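Local coordinates for protein putative Glycosidase (Bacteroides thetaiotaomicron, PDB 3R67) that is a putative glycosidase of mostly beta structure, probably with the five-bladed beta-propeller fold of its clan, at residues Ala180-Lys185 against Tyr200-Gly205; Lys232-Arg237 against Thr295-Arg300; Phe241-Thr246 against Lys266-Ala271; Gly258-Tyr263 against Ala284-Phe289. One frame throughout, in Å; residues are numbered along the deposited sequence. Where two conformers were deposited one is given.

Contact 1 of 4, residues Ala180-Lys185 against Tyr200-Gly205; sequences ASIVTK and YWMYWG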
loop_
_atom_site.group_PDB
_atom_site.type_symbol
_atom_site.label_atom_id
_atom_site.label_comp_id
_atom_site.label_asym_id
_atom_site.label_seq_id
_atom_site.Cartn_x
_atom_site.Cartn_y
_atom_site.Cartn_z
ATOM N N ALA A 180 5.669 1.466 1.021
ATOM C CA ALA A 180 6.015 2.823 1.440
ATOM C C ALA A 180 4.790 3.713 1.585
ATOM O O ALA A 180 3.908 3.752 0.714
ATOM C CB ALA A 180 6.969 3.442 0.449
ATOM N N SER A 181 4.777 4.455 2.689
ATOM C CA SER A 181 3.745 5.394 3.076
ATOM C C SER A 181 4.289 6.824 3.118
ATOM O O SER A 181 4.904 7.205 4.110
ATOM C CB SER A 181 3.173 5.013 4.435
ATOM O OG SER A 181 2.589 3.726 4.356
ATOM N N ILE A 182 4.065 7.607 2.039
ATOM C CA ILE A 182 4.484 9.021 1.968
ATOM C C ILE A 182 3.629 9.834 2.946
ATOM O O ILE A 182 2.451 9.543 3.064
ATOM C CB ILE A 182 4.395 9.590 0.506
ATOM C CG1 ILE A 182 5.543 9.028 -0.346
ATOM C CG2 ILE A 182 4.472 11.142 0.484
ATOM C CD1 ILE A 182 5.616 9.593 -1.843
ATOM N N VAL A 183 4.210 10.876 3.592
ATOM C CA VAL A 183 3.476 11.763 4.500
ATOM C C VAL A 183 2.675 12.780 3.646
ATOM O O VAL A 183 3.225 13.482 2.795
ATOM C CB VAL A 183 4.371 12.462 5.555
ATOM C CG1 VAL A 183 3.550 13.407 6.421
ATOM C CG2 VAL A 183 5.079 11.436 6.434
ATOM N N THR A 184 1.376 12.818 3.879
ATOM C CA THR A 184 0.423 13.697 3.209
ATOM C C THR A 184 -0.312 14.554 4.229
ATOM O O THR A 184 -0.305 14.256 5.423
ATOM C CB THR A 184 -0.612 12.890 2.353
ATOM O OG1 THR A 184 -1.470 12.123 3.205
ATOM C CG2 THR A 184 0.019 12.032 1.288
ATOM N N LYS A 185 -0.996 15.591 3.748
ATOM C CA LYS A 185 -1.801 16.463 4.601
ATOM C C LYS A 185 -2.977 16.979 3.805
ATOM O O LYS A 185 -2.925 16.973 2.573
ATOM C CB LYS A 185 -0.970 17.642 5.189
ATOM C CG LYS A 185 -0.489 18.673 4.163
ATOM C CD LYS A 185 0.300 19.775 4.820
ATOM C CE LYS A 185 0.769 20.785 3.810
ATOM N NZ LYS A 185 1.561 21.872 4.446
ATOM N N TYR A 200 10.600 15.867 1.760
ATOM C CA TYR A 200 9.497 14.935 1.642
ATOM C C TYR A 200 9.832 13.766 2.534
ATOM O O TYR A 200 11.017 13.484 2.732
ATOM C CB TYR A 200 9.244 14.535 0.194
ATOM C CG TYR A 200 8.920 15.705 -0.699
ATOM C CD1 TYR A 200 7.709 16.381 -0.581
ATOM C CD2 TYR A 200 9.780 16.081 -1.727
ATOM C CE1 TYR A 200 7.383 17.434 -1.428
ATOM C CE2 TYR A 200 9.465 17.137 -2.580
ATOM C CZ TYR A 200 8.264 17.812 -2.423
ATOM O OH TYR A 200 7.929 18.849 -3.255
ATOM N N TRP A 201 8.824 13.124 3.124
ATOM C CA TRP A 201 9.033 12.048 4.098
ATOM C C TRP A 201 8.217 10.813 3.788
ATOM O O TRP A 201 7.093 10.921 3.289
ATOM C CB TRP A 201 8.632 12.564 5.498
ATOM C CG TRP A 201 9.479 13.700 6.003
ATOM C CD1 TRP A 201 9.405 15.009 5.624
ATOM C CD2 TRP A 201 10.499 13.630 7.003
ATOM N NE1 TRP A 201 10.362 15.746 6.280
ATOM C CE2 TRP A 201 11.049 14.926 7.133
ATOM C CE3 TRP A 201 11.016 12.590 7.800
ATOM C CZ2 TRP A 201 12.077 15.218 8.039
ATOM C CZ3 TRP A 201 12.046 12.878 8.689
ATOM C CH2 TRP A 201 12.571 14.175 8.794
HETATM N N MSE A 202 8.761 9.631 4.129
HETATM C CA MSE A 202 7.997 8.385 3.992
HETATM C C MSE A 202 8.349 7.357 5.050
HETATM O O MSE A 202 9.503 7.231 5.446
HETATM C CB MSE A 202 8.170 7.711 2.619
HETATM C CG MSE A 202 9.553 7.111 2.370
HETATM SE SE MSE A 202 9.636 6.089 0.713
HETATM C CE MSE A 202 8.631 7.148 -0.167
ATOM N N TYR A 203 7.348 6.568 5.430
ATOM C CA TYR A 203 7.486 5.374 6.250
ATOM C C TYR A 203 7.538 4.227 5.293
ATOM O O TYR A 203 6.759 4.227 4.337
ATOM C CB TYR A 203 6.347 5.243 7.274
ATOM C CG TYR A 203 6.248 6.420 8.209
ATOM C CD1 TYR A 203 7.016 6.480 9.371
ATOM C CD2 TYR A 203 5.394 7.486 7.932
ATOM C CE1 TYR A 203 6.958 7.583 10.217
ATOM C CE2 TYR A 203 5.316 8.586 8.784
ATOM C CZ TYR A 203 6.107 8.631 9.919
ATOM O OH TYR A 203 6.048 9.716 10.748
ATOM N N TRP A 204 8.473 3.299 5.461
ATOM C CA TRP A 204 8.507 2.164 4.557
ATOM C C TRP A 204 8.986 0.936 5.322
ATOM O O TRP A 204 9.709 1.061 6.309
ATOM C CB TRP A 204 9.400 2.452 3.313
ATOM C CG TRP A 204 10.861 2.483 3.635
ATOM C CD1 TRP A 204 11.579 3.541 4.116
ATOM C CD2 TRP A 204 11.761 1.375 3.577
ATOM N NE1 TRP A 204 12.879 3.155 4.365
ATOM C CE2 TRP A 204 13.011 1.823 4.066
ATOM C CE3 TRP A 204 11.628 0.030 3.184
ATOM C CZ2 TRP A 204 14.127 0.987 4.129
ATOM C CZ3 TRP A 204 12.725 -0.807 3.294
ATOM C CH2 TRP A 204 13.957 -0.326 3.757
ATOM N N GLY A 205 8.627 -0.235 4.835
ATOM C CA GLY A 205 9.086 -1.473 5.436
ATOM C C GLY A 205 8.016 -2.510 5.621
ATOM O O GLY A 205 6.814 -2.210 5.565
HETATM O O HOH W 1 6.255 13.984 2.411
#
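S181 and Y203 form the central hydrogen-bonded pair of an antiparallel strand ladder. S181 N donates to Y203 O at 2.6 Å, almost straight at 178°. Y203 N returns the bond to S181 O at 2.8 Å, from above the carbonyl plane. V183 N extends the ladder to W201 O at 2.9 Å. There the strands start to part, and a water enters between them. It accepts from W201 N and lies 3.1 Å from V183 O. Weaker CA-H...O contacts run from A180 CA to Y203 O and from M202 CA to S181 O.

Apolar contacts lie on both faces. M202, a selenomethionine, is bent at its last torsion (chi3 38°). The bend lays CE against I182 CG1 at 3.6 Å, while SE sits 3.8 Å from A180 CB. W204 touches A180 through CB, and its indole leads away. On the face of S181 and Y203, V183 CG2 rests 3.7 Å from Y203 CE2 and also meets W201 CB.

The polar side-chain tips bond elsewhere: S181 OG to P250 O, Y203 OH to P294 O. Strand 180-187 also pairs in parallel with 245-255, and strand 199-204 also pairs with 210-214. The face of A180, I182 and M202 packs on L135 of strand 132-139. This joins two sheets, consistent with blade-to-blade packing in a propeller.

Contact 2 of 4, residues Lys232-Arg237 against Thr295-Arg300; sequences KVITPR and TKLIDR. With EDO (1,2-ethanediol), chain F.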
loop_
_atom_site.group_PDB
_atom_site.type_symbol
_atom_site.label_atom_id
_atom_site.label_comp_id
_atom_site.label_asym_id
_atom_site.label_seq_id
_atom_site.Cartn_x
_atom_site.Cartn_y
_atom_site.Cartn_z
ATOM N N LYS A 232 14.910 2.233 13.021
ATOM C CA LYS A 232 13.675 1.461 13.155
ATOM C C LYS A 232 12.715 2.203 14.101
ATOM O O LYS A 232 12.914 2.197 15.316
ATOM C CB LYS A 232 13.997 0.045 13.658
ATOM C CG LYS A 232 14.900 -0.752 12.732
ATOM C CD LYS A 232 15.173 -2.132 13.297
ATOM C CE LYS A 232 15.986 -2.983 12.353
ATOM N NZ LYS A 232 16.176 -4.352 12.899
ATOM N N VAL A 233 11.709 2.880 13.553
ATOM C CA VAL A 233 10.806 3.695 14.368
ATOM C C VAL A 233 9.634 2.832 14.895
ATOM O O VAL A 233 9.006 3.196 15.888
ATOM C CB VAL A 233 10.292 4.947 13.613
ATOM C CG1 VAL A 233 11.452 5.861 13.255
ATOM C CG2 VAL A 233 9.464 4.601 12.367
ATOM N N ILE A 234 9.369 1.693 14.246
ATOM C CA ILE A 234 8.352 0.695 14.617
ATOM C C ILE A 234 8.935 -0.666 14.326
ATOM O O ILE A 234 9.467 -0.890 13.236
ATOM C CB ILE A 234 6.989 0.930 13.881
ATOM C CG1 ILE A 234 6.204 2.083 14.492
ATOM C CG2 ILE A 234 6.101 -0.309 13.884
ATOM C CD1 ILE A 234 4.994 2.451 13.627
ATOM N N THR A 235 8.854 -1.568 15.298
ATOM C CA THR A 235 9.303 -2.948 15.146
ATOM C C THR A 235 8.200 -3.875 15.638
ATOM O O THR A 235 7.411 -3.465 16.495
ATOM C CB THR A 235 10.656 -3.220 15.879
ATOM O OG1 THR A 235 10.516 -2.936 17.264
ATOM C CG2 THR A 235 11.824 -2.422 15.306
ATOM N N PRO A 236 8.138 -5.140 15.153
ATOM C CA PRO A 236 7.130 -6.080 15.669
ATOM C C PRO A 236 7.217 -6.249 17.192
ATOM O O PRO A 236 8.304 -6.149 17.784
ATOM C CB PRO A 236 7.482 -7.387 14.953
ATOM C CG PRO A 236 8.132 -6.938 13.672
ATOM C CD PRO A 236 8.979 -5.785 14.121
ATOM N N ARG A 237 6.059 -6.467 17.826
ATOM C CA ARG A 237 5.944 -6.610 19.274
ATOM C C ARG A 237 5.450 -7.978 19.636
ATOM O O ARG A 237 4.333 -8.355 19.260
ATOM C CB ARG A 237 4.994 -5.563 19.861
ATOM C CG ARG A 237 5.349 -4.117 19.585
ATOM C CD ARG A 237 4.226 -3.204 20.030
ATOM N NE ARG A 237 3.024 -3.349 19.196
ATOM C CZ ARG A 237 1.882 -2.706 19.421
ATOM N NH1 ARG A 237 1.767 -1.886 20.455
ATOM N NH2 ARG A 237 0.836 -2.901 18.627
ATOM N N THR A 295 10.085 10.935 12.843
ATOM C CA THR A 295 10.726 9.713 13.370
ATOM C C THR A 295 10.351 9.490 14.846
ATOM O O THR A 295 10.659 8.431 15.405
ATOM C CB THR A 295 12.267 9.759 13.223
ATOM O OG1 THR A 295 12.814 10.695 14.150
ATOM C CG2 THR A 295 12.731 10.049 11.789
ATOM N N LYS A 296 9.701 10.479 15.479
ATOM C CA LYS A 296 9.369 10.415 16.896
ATOM C C LYS A 296 7.949 9.847 17.131
ATOM O O LYS A 296 6.950 10.536 16.911
ATOM C CB LYS A 296 9.492 11.817 17.505
ATOM C CG LYS A 296 9.378 11.855 19.022
ATOM C CD LYS A 296 9.537 13.293 19.505
ATOM C CE LYS A 296 9.402 13.384 20.982
ATOM N N LEU A 297 7.885 8.606 17.650
ATOM C CA LEU A 297 6.637 7.910 17.953
ATOM C C LEU A 297 6.021 8.454 19.234
ATOM O O LEU A 297 6.707 8.549 20.262
ATOM C CB LEU A 297 6.902 6.395 18.078
ATOM C CG LEU A 297 5.698 5.460 18.299
ATOM C CD1 LEU A 297 4.766 5.432 17.083
ATOM C CD2 LEU A 297 6.168 4.066 18.545
ATOM N N ILE A 298 4.725 8.808 19.181
ATOM C CA ILE A 298 3.989 9.324 20.346
ATOM C C ILE A 298 3.209 8.169 20.984
ATOM O O ILE A 298 3.337 7.922 22.187
ATOM C CB ILE A 298 3.051 10.510 19.984
ATOM C CG1 ILE A 298 3.824 11.700 19.332
ATOM C CG2 ILE A 298 2.256 10.967 21.231
ATOM C CD1 ILE A 298 2.900 12.766 18.673
ATOM N N ASP A 299 2.398 7.465 20.183
ATOM C CA ASP A 299 1.551 6.392 20.669
ATOM C C ASP A 299 1.253 5.396 19.525
ATOM O O ASP A 299 1.566 5.660 18.357
ATOM C CB ASP A 299 0.248 6.976 21.264
ATOM C CG ASP A 299 -0.524 6.035 22.168
ATOM O OD1 ASP A 299 0.064 5.006 22.611
ATOM O OD2 ASP A 299 -1.688 6.351 22.490
ATOM N N ARG A 300 0.688 4.232 19.883
ATOM C CA ARG A 300 0.427 3.109 18.998
ATOM C C ARG A 300 -0.697 2.248 19.566
ATOM O O ARG A 300 -0.835 2.159 20.784
ATOM C CB ARG A 300 1.744 2.323 18.882
ATOM C CG ARG A 300 1.798 1.155 17.936
ATOM C CD ARG A 300 3.234 0.704 17.998
ATOM N NE ARG A 300 3.505 -0.485 17.202
ATOM C CZ ARG A 300 4.663 -1.113 17.215
ATOM N NH1 ARG A 300 5.646 -0.691 18.005
ATOM N NH2 ARG A 300 4.843 -2.199 16.472
HETATM C C1 EDO F . 8.904 0.335 18.247
HETATM O O1 EDO F . 8.506 -0.995 18.644
HETATM C C2 EDO F . 10.325 0.724 18.661
HETATM O O2 EDO F . 11.313 -0.103 18.018
#
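V233 and T295 are the closest backbone pair, CA to CA 6.1 Å, and loop 232-237 runs beside 295-300 with end-to-end directions 29° apart. Little of the backbone meets, and the side chain of R300 carries most of the contact. It is stretched out from CG to NE and reaches across to the loop. R237 bends at chi3 (-69°), which lays its guanidinium flat on that of R300. The two groups stack with centres 3.9 Å apart and planes at 14°, and the two chains come in from opposite ends. I234 CG2 lies over the rim of the opposite face of R300, 3.4 Å from NH2.

The edge of the R300 guanidinium is used for bonding. NH2 donates to T235 O at 2.9 Å, nearly straight and in the guanidinium plane, though above the plane of the carbonyl. NH1 donates to O1 of a 1,2-ethanediol, also at 2.9 Å. The other hydroxyl of this molecule, O2, shares a bond with T235 OG1 at 3.0 Å. D242 probably eases the repulsion of the stacked pair, since it forms salt bridges with R300 NH2 and R237 NE. R237 NH2 also bonds L301 O, and NH1 pairs with D302.

Toward the other end, methyl groups meet backbone carbonyl oxygens: V233 CG1 lies 3.4 Å from T295 O, and L297 CD2 approaches V233 O.

Strand 297-300 is an edge partner of strand 282-289, with a classic beta bulge where I298 and D299 both face L288. V233, I234 and L297 pack on F289 of that strand, so the loop closes over the sheet near its margin.

Contact 3 of 4, residues Phe241-Thr246 against Lys266-Ala271; sequences FDSDLT and KNKSGA. With EDO (1,2-ethanediol), chain J.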
loop_
_atom_site.group_PDB
_atom_site.type_symbol
_atom_site.label_atom_id
_atom_site.label_comp_id
_atom_site.label_asym_id
_atom_site.label_seq_id
_atom_site.Cartn_x
_atom_site.Cartn_y
_atom_site.Cartn_z
ATOM N N PHE A 241 -0.731 -8.372 17.964
ATOM C CA PHE A 241 -1.202 -8.698 16.614
ATOM C C PHE A 241 -0.125 -8.413 15.548
ATOM O O PHE A 241 -0.165 -9.014 14.490
ATOM C CB PHE A 241 -2.469 -7.892 16.281
ATOM C CG PHE A 241 -2.246 -6.413 16.021
ATOM C CD1 PHE A 241 -2.090 -5.521 17.075
ATOM C CD2 PHE A 241 -2.185 -5.920 14.722
ATOM C CE1 PHE A 241 -1.893 -4.166 16.833
ATOM C CE2 PHE A 241 -1.936 -4.563 14.478
ATOM C CZ PHE A 241 -1.822 -3.691 15.534
ATOM N N ASP A 242 0.784 -7.456 15.799
ATOM C CA ASP A 242 1.857 -7.080 14.870
ATOM C C ASP A 242 3.195 -7.691 15.357
ATOM O O ASP A 242 4.230 -7.029 15.349
ATOM C CB ASP A 242 1.939 -5.535 14.740
ATOM C CG ASP A 242 2.214 -4.741 16.016
ATOM O OD1 ASP A 242 2.132 -5.330 17.122
ATOM O OD2 ASP A 242 2.478 -3.523 15.908
ATOM N N SER A 243 3.152 -8.961 15.782
ATOM C CA SER A 243 4.282 -9.703 16.350
ATOM C C SER A 243 5.213 -10.274 15.283
ATOM O O SER A 243 6.366 -10.543 15.598
ATOM C CB SER A 243 3.780 -10.840 17.232
ATOM O OG SER A 243 2.715 -11.552 16.629
ATOM N N ASP A 244 4.749 -10.445 14.037
ATOM C CA ASP A 244 5.616 -10.967 12.978
ATOM C C ASP A 244 6.086 -9.823 12.089
ATOM O O ASP A 244 7.291 -9.679 11.872
ATOM C CB ASP A 244 4.908 -12.061 12.139
ATOM C CG ASP A 244 5.801 -12.904 11.237
ATOM O OD1 ASP A 244 7.035 -12.897 11.437
ATOM O OD2 ASP A 244 5.258 -13.657 10.406
ATOM N N LEU A 245 5.138 -9.025 11.566
ATOM C CA LEU A 245 5.448 -7.907 10.668
ATOM C C LEU A 245 4.720 -6.653 11.063
ATOM O O LEU A 245 3.609 -6.724 11.590
ATOM C CB LEU A 245 5.074 -8.247 9.198
ATOM C CG LEU A 245 5.710 -9.458 8.517
ATOM C CD1 LEU A 245 5.042 -9.681 7.154
ATOM C CD2 LEU A 245 7.219 -9.300 8.392
ATOM N N THR A 246 5.336 -5.508 10.742
ATOM C CA THR A 246 4.839 -4.133 10.875
ATOM C C THR A 246 5.054 -3.499 9.517
ATOM O O THR A 246 6.076 -2.866 9.272
ATOM C CB THR A 246 5.501 -3.372 12.034
ATOM O OG1 THR A 246 6.912 -3.354 11.811
ATOM C CG2 THR A 246 5.160 -3.942 13.402
ATOM N N LYS A 266 1.235 -8.423 10.964
ATOM C CA LYS A 266 1.091 -9.871 10.776
ATOM C C LYS A 266 1.324 -10.539 12.133
ATOM O O LYS A 266 2.285 -10.241 12.820
ATOM C CB LYS A 266 2.013 -10.431 9.681
ATOM C CG LYS A 266 1.798 -11.917 9.432
ATOM C CD LYS A 266 2.802 -12.477 8.455
ATOM C CE LYS A 266 2.733 -13.972 8.376
ATOM N NZ LYS A 266 3.714 -14.502 7.392
ATOM N N ASN A 267 0.423 -11.421 12.522
ATOM C CA ASN A 267 0.479 -12.097 13.802
ATOM C C ASN A 267 1.306 -13.372 13.714
ATOM O O ASN A 267 1.107 -14.159 12.790
ATOM C CB ASN A 267 -0.949 -12.420 14.259
ATOM C CG ASN A 267 -1.073 -12.840 15.696
ATOM O OD1 ASN A 267 -0.391 -12.323 16.584
ATOM N ND2 ASN A 267 -2.042 -13.700 15.970
ATOM N N LYS A 268 2.266 -13.562 14.661
ATOM C CA LYS A 268 3.063 -14.804 14.744
ATOM C C LYS A 268 2.210 -15.969 15.191
ATOM O O LYS A 268 1.245 -15.783 15.927
ATOM C CB LYS A 268 4.260 -14.680 15.700
ATOM C CG LYS A 268 5.520 -14.153 15.061
ATOM C CD LYS A 268 6.691 -14.321 16.003
ATOM C CE LYS A 268 7.982 -13.729 15.511
ATOM N NZ LYS A 268 9.000 -13.722 16.601
ATOM N N SER A 269 2.584 -17.170 14.773
ATOM C CA SER A 269 1.932 -18.401 15.204
ATOM C C SER A 269 2.536 -18.842 16.544
ATOM O O SER A 269 3.759 -18.894 16.682
ATOM C CB SER A 269 2.057 -19.483 14.135
ATOM O OG SER A 269 3.414 -19.712 13.800
ATOM N N GLY A 270 1.668 -19.076 17.525
ATOM C CA GLY A 270 2.023 -19.487 18.881
ATOM C C GLY A 270 1.968 -18.381 19.933
ATOM O O GLY A 270 1.295 -17.338 19.766
ATOM N N ALA A 271 2.717 -18.624 21.033
ATOM C CA ALA A 271 2.867 -17.768 22.217
ATOM C C ALA A 271 3.604 -16.447 21.901
ATOM O O ALA A 271 3.480 -15.478 22.660
ATOM C CB ALA A 271 3.629 -18.529 23.286
HETATM C C1 EDO J . -1.882 -16.898 17.316
HETATM O O1 EDO J . -0.608 -16.452 17.842
HETATM C C2 EDO J . -2.130 -18.323 17.811
HETATM O O2 EDO J . -3.209 -19.003 17.151
HETATM O O HOH W 2 7.596 -11.025 18.139
#
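D244 and L245 both face K266, which makes a classic beta bulge at the start of strand 245-255. K266 O takes two backbone donors: D244 N at 2.8 Å and, more weakly, L245 N at 3.3 Å. K266 N donates back to L245 O at 3.0 Å.

The side chains of D244, L245 and K266 lie alongside one another and point the same way. K266 is extended, with CG anti to the backbone N (chi1 -176°), and its chain runs past both neighbours. Its CB rests 3.8 Å from L245 CB. Farther out its NZ forms a salt bridge with D244 OD2 at 3.5 Å. D244 thus lies against the aliphatic part of K266 as well as its charge. The K268 side chain crosses that of D244 at about a right angle, K268 CG 3.6 Å from D244 CB.

S243 holds the loop 266-271 next to the bulge. Its OG accepts K268 N at 2.8 Å in a nearly straight bond (177°). The same OG is also bonded to K240 O, which helps fix its position.

Outside this shell, N267 OD1 is bonded to D274 N, farther along the same loop, and D242 OD2 bonds Y263 OH. F241 packs on C283, and L245 and K266 pack on Y282, both residues of strand 282-289.

A water links the two segments: it donates to S243 O at 2.9 Å and accepts a weak bond from K268 NZ.

Contact 4 of 4, residues Gly258-Tyr263 against Ala284-Phe289; sequences GILLLY and AGQALF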
loop_
_atom_site.group_PDB
_atom_site.type_symbol
_atom_site.label_atom_id
_atom_site.label_comp_id
_atom_site.label_asym_id
_atom_site.label_seq_id
_atom_site.Cartn_x
_atom_site.Cartn_y
_atom_site.Cartn_z
ATOM N N GLY A 258 -0.878 14.852 15.300
ATOM C CA GLY A 258 0.399 14.401 14.775
ATOM C C GLY A 258 0.214 13.624 13.485
ATOM O O GLY A 258 -0.887 13.614 12.916
ATOM N N ILE A 259 1.289 12.966 13.006
ATOM C CA ILE A 259 1.258 12.193 11.766
ATOM C C ILE A 259 0.683 10.827 12.060
ATOM O O ILE A 259 1.253 10.067 12.858
ATOM C CB ILE A 259 2.668 12.102 11.108
ATOM C CG1 ILE A 259 3.183 13.506 10.717
ATOM C CG2 ILE A 259 2.649 11.154 9.881
ATOM C CD1 ILE A 259 4.664 13.576 10.303
ATOM N N LEU A 260 -0.432 10.492 11.397
ATOM C CA LEU A 260 -1.082 9.199 11.578
ATOM C C LEU A 260 -0.610 8.212 10.510
ATOM O O LEU A 260 -0.728 8.463 9.310
ATOM C CB LEU A 260 -2.612 9.348 11.541
ATOM C CG LEU A 260 -3.453 8.098 11.789
ATOM C CD1 LEU A 260 -3.189 7.500 13.165
ATOM C CD2 LEU A 260 -4.926 8.387 11.610
ATOM N N LEU A 261 -0.047 7.086 10.966
ATOM C CA LEU A 261 0.387 6.016 10.083
ATOM C C LEU A 261 -0.480 4.780 10.318
ATOM O O LEU A 261 -0.425 4.179 11.394
ATOM C CB LEU A 261 1.888 5.678 10.267
ATOM C CG LEU A 261 2.406 4.437 9.499
ATOM C CD1 LEU A 261 2.480 4.690 7.998
ATOM C CD2 LEU A 261 3.770 4.016 9.995
ATOM N N LEU A 262 -1.295 4.441 9.310
ATOM C CA LEU A 262 -2.117 3.231 9.296
ATOM C C LEU A 262 -1.260 2.106 8.735
ATOM O O LEU A 262 -0.644 2.262 7.673
ATOM C CB LEU A 262 -3.438 3.404 8.504
ATOM C CG LEU A 262 -4.644 4.099 9.167
ATOM C CD1 LEU A 262 -4.387 5.548 9.409
ATOM C CD2 LEU A 262 -5.884 3.996 8.275
ATOM N N TYR A 263 -1.122 0.988 9.473
ATOM C CA TYR A 263 -0.235 -0.041 8.944
ATOM C C TYR A 263 -0.845 -1.421 9.132
ATOM O O TYR A 263 -1.888 -1.589 9.749
ATOM C CB TYR A 263 1.181 0.045 9.608
ATOM C CG TYR A 263 1.221 -0.303 11.080
ATOM C CD1 TYR A 263 0.991 0.665 12.052
ATOM C CD2 TYR A 263 1.521 -1.594 11.504
ATOM C CE1 TYR A 263 1.025 0.350 13.408
ATOM C CE2 TYR A 263 1.505 -1.931 12.856
ATOM C CZ TYR A 263 1.265 -0.952 13.807
ATOM O OH TYR A 263 1.297 -1.261 15.149
ATOM N N ALA A 284 -5.029 -4.668 10.906
ATOM C CA ALA A 284 -4.527 -3.309 10.732
ATOM C C ALA A 284 -4.379 -2.560 12.056
ATOM O O ALA A 284 -5.251 -2.624 12.920
ATOM C CB ALA A 284 -5.453 -2.530 9.808
ATOM N N GLY A 285 -3.272 -1.831 12.176
ATOM C CA GLY A 285 -2.961 -1.019 13.351
ATOM C C GLY A 285 -2.721 0.432 12.993
ATOM O O GLY A 285 -2.816 0.819 11.824
ATOM N N GLN A 286 -2.448 1.256 13.999
ATOM C CA GLN A 286 -2.162 2.681 13.812
ATOM C C GLN A 286 -1.110 3.154 14.790
ATOM O O GLN A 286 -1.083 2.724 15.947
ATOM C CB GLN A 286 -3.422 3.559 13.957
ATOM C CG GLN A 286 -4.515 3.263 12.934
ATOM C CD GLN A 286 -5.740 4.090 13.084
ATOM O OE1 GLN A 286 -5.758 5.122 13.762
ATOM N NE2 GLN A 286 -6.786 3.674 12.401
ATOM N N ALA A 287 -0.277 4.079 14.323
ATOM C CA ALA A 287 0.775 4.725 15.092
ATOM C C ALA A 287 0.711 6.229 14.893
ATOM O O ALA A 287 0.356 6.687 13.800
ATOM C CB ALA A 287 2.127 4.185 14.668
ATOM N N LEU A 288 1.044 6.993 15.944
ATOM C CA LEU A 288 1.015 8.452 15.915
ATOM C C LEU A 288 2.425 8.997 16.099
ATOM O O LEU A 288 3.102 8.654 17.067
ATOM C CB LEU A 288 0.070 9.009 16.989
ATOM C CG LEU A 288 -0.239 10.503 16.927
ATOM C CD1 LEU A 288 -1.176 10.829 15.759
ATOM C CD2 LEU A 288 -0.865 10.965 18.229
ATOM N N PHE A 289 2.880 9.805 15.134
ATOM C CA PHE A 289 4.214 10.382 15.171
ATOM C C PHE A 289 4.138 11.883 15.334
ATOM O O PHE A 289 3.106 12.491 15.034
ATOM C CB PHE A 289 5.005 10.025 13.909
ATOM C CG PHE A 289 5.337 8.563 13.790
ATOM C CD1 PHE A 289 6.520 8.058 14.320
ATOM C CD2 PHE A 289 4.489 7.691 13.107
ATOM C CE1 PHE A 289 6.839 6.707 14.192
ATOM C CE2 PHE A 289 4.809 6.343 12.990
ATOM C CZ PHE A 289 5.973 5.859 13.555
HETATM O O HOH W 3 -1.116 -0.533 16.229
#
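Y263 is turned over G285 by its first torsion, which sets CG between the backbone N and the carbonyl carbon (chi1 67°). One ring face then lies over G285, where no side chain competes for the place. CE1 comes 3.6 Å from Q286 N and touches A287 CB. F289 takes another turn, CG anti to the carbonyl carbon (chi1 -67°). This brings CE2 to 3.9 Å from L261 CD2, the two side chains crossing at a slant.

Q286 is extended beyond CG on the opposite face of the sheet. Its OE1 lies 3.6 Å from L260 CD1, and its NE2 is bonded to W14 O.

The backbones form a regular antiparallel ladder. I259 with F289, L261 with A287 and Y263 with G285 each exchange two hydrogen bonds. L261 N to A287 O is 2.9 Å and almost straight at 177°. At one end G258 CA makes a CA-H...O contact with F289 O at 3.3 Å. At the other, a water donates to Y263 OH at 2.7 Å and accepts from Q286 N. Y263 OH, already held by D242, is also bonded to R300 NE.

Strand 258-266 lies between 245-255 and 282-289, and 297-300 follows 282-289. I259 and L261 pack on V183 and S181 of strand 180-187, and F289 stacks on Y203. That face is thus covered by another part of the curled sheet; L262 on the other face touches I325 of strand 323-331.

Contacts 1, 3 and 4 are buried, while contact 2 lies at the surface. All four reach the same branched, curled sheet. Contacts 1 and 4 are regular antiparallel ladders with mainly apolar side chains, and they touch where S181 and Y203 meet L261, F289 and I259. Contact 3 joins the same strand 258-266 as contact 4, but at its far end, where a bulge and charged groups replace the ladder. Contact 2 relies on stacked arginines, and its strand 297-300 bonds to L288 of contact 4. D242 of contact 3 links three contacts: it bridges both arginines of contact 2 and bonds Y263 of contact 4.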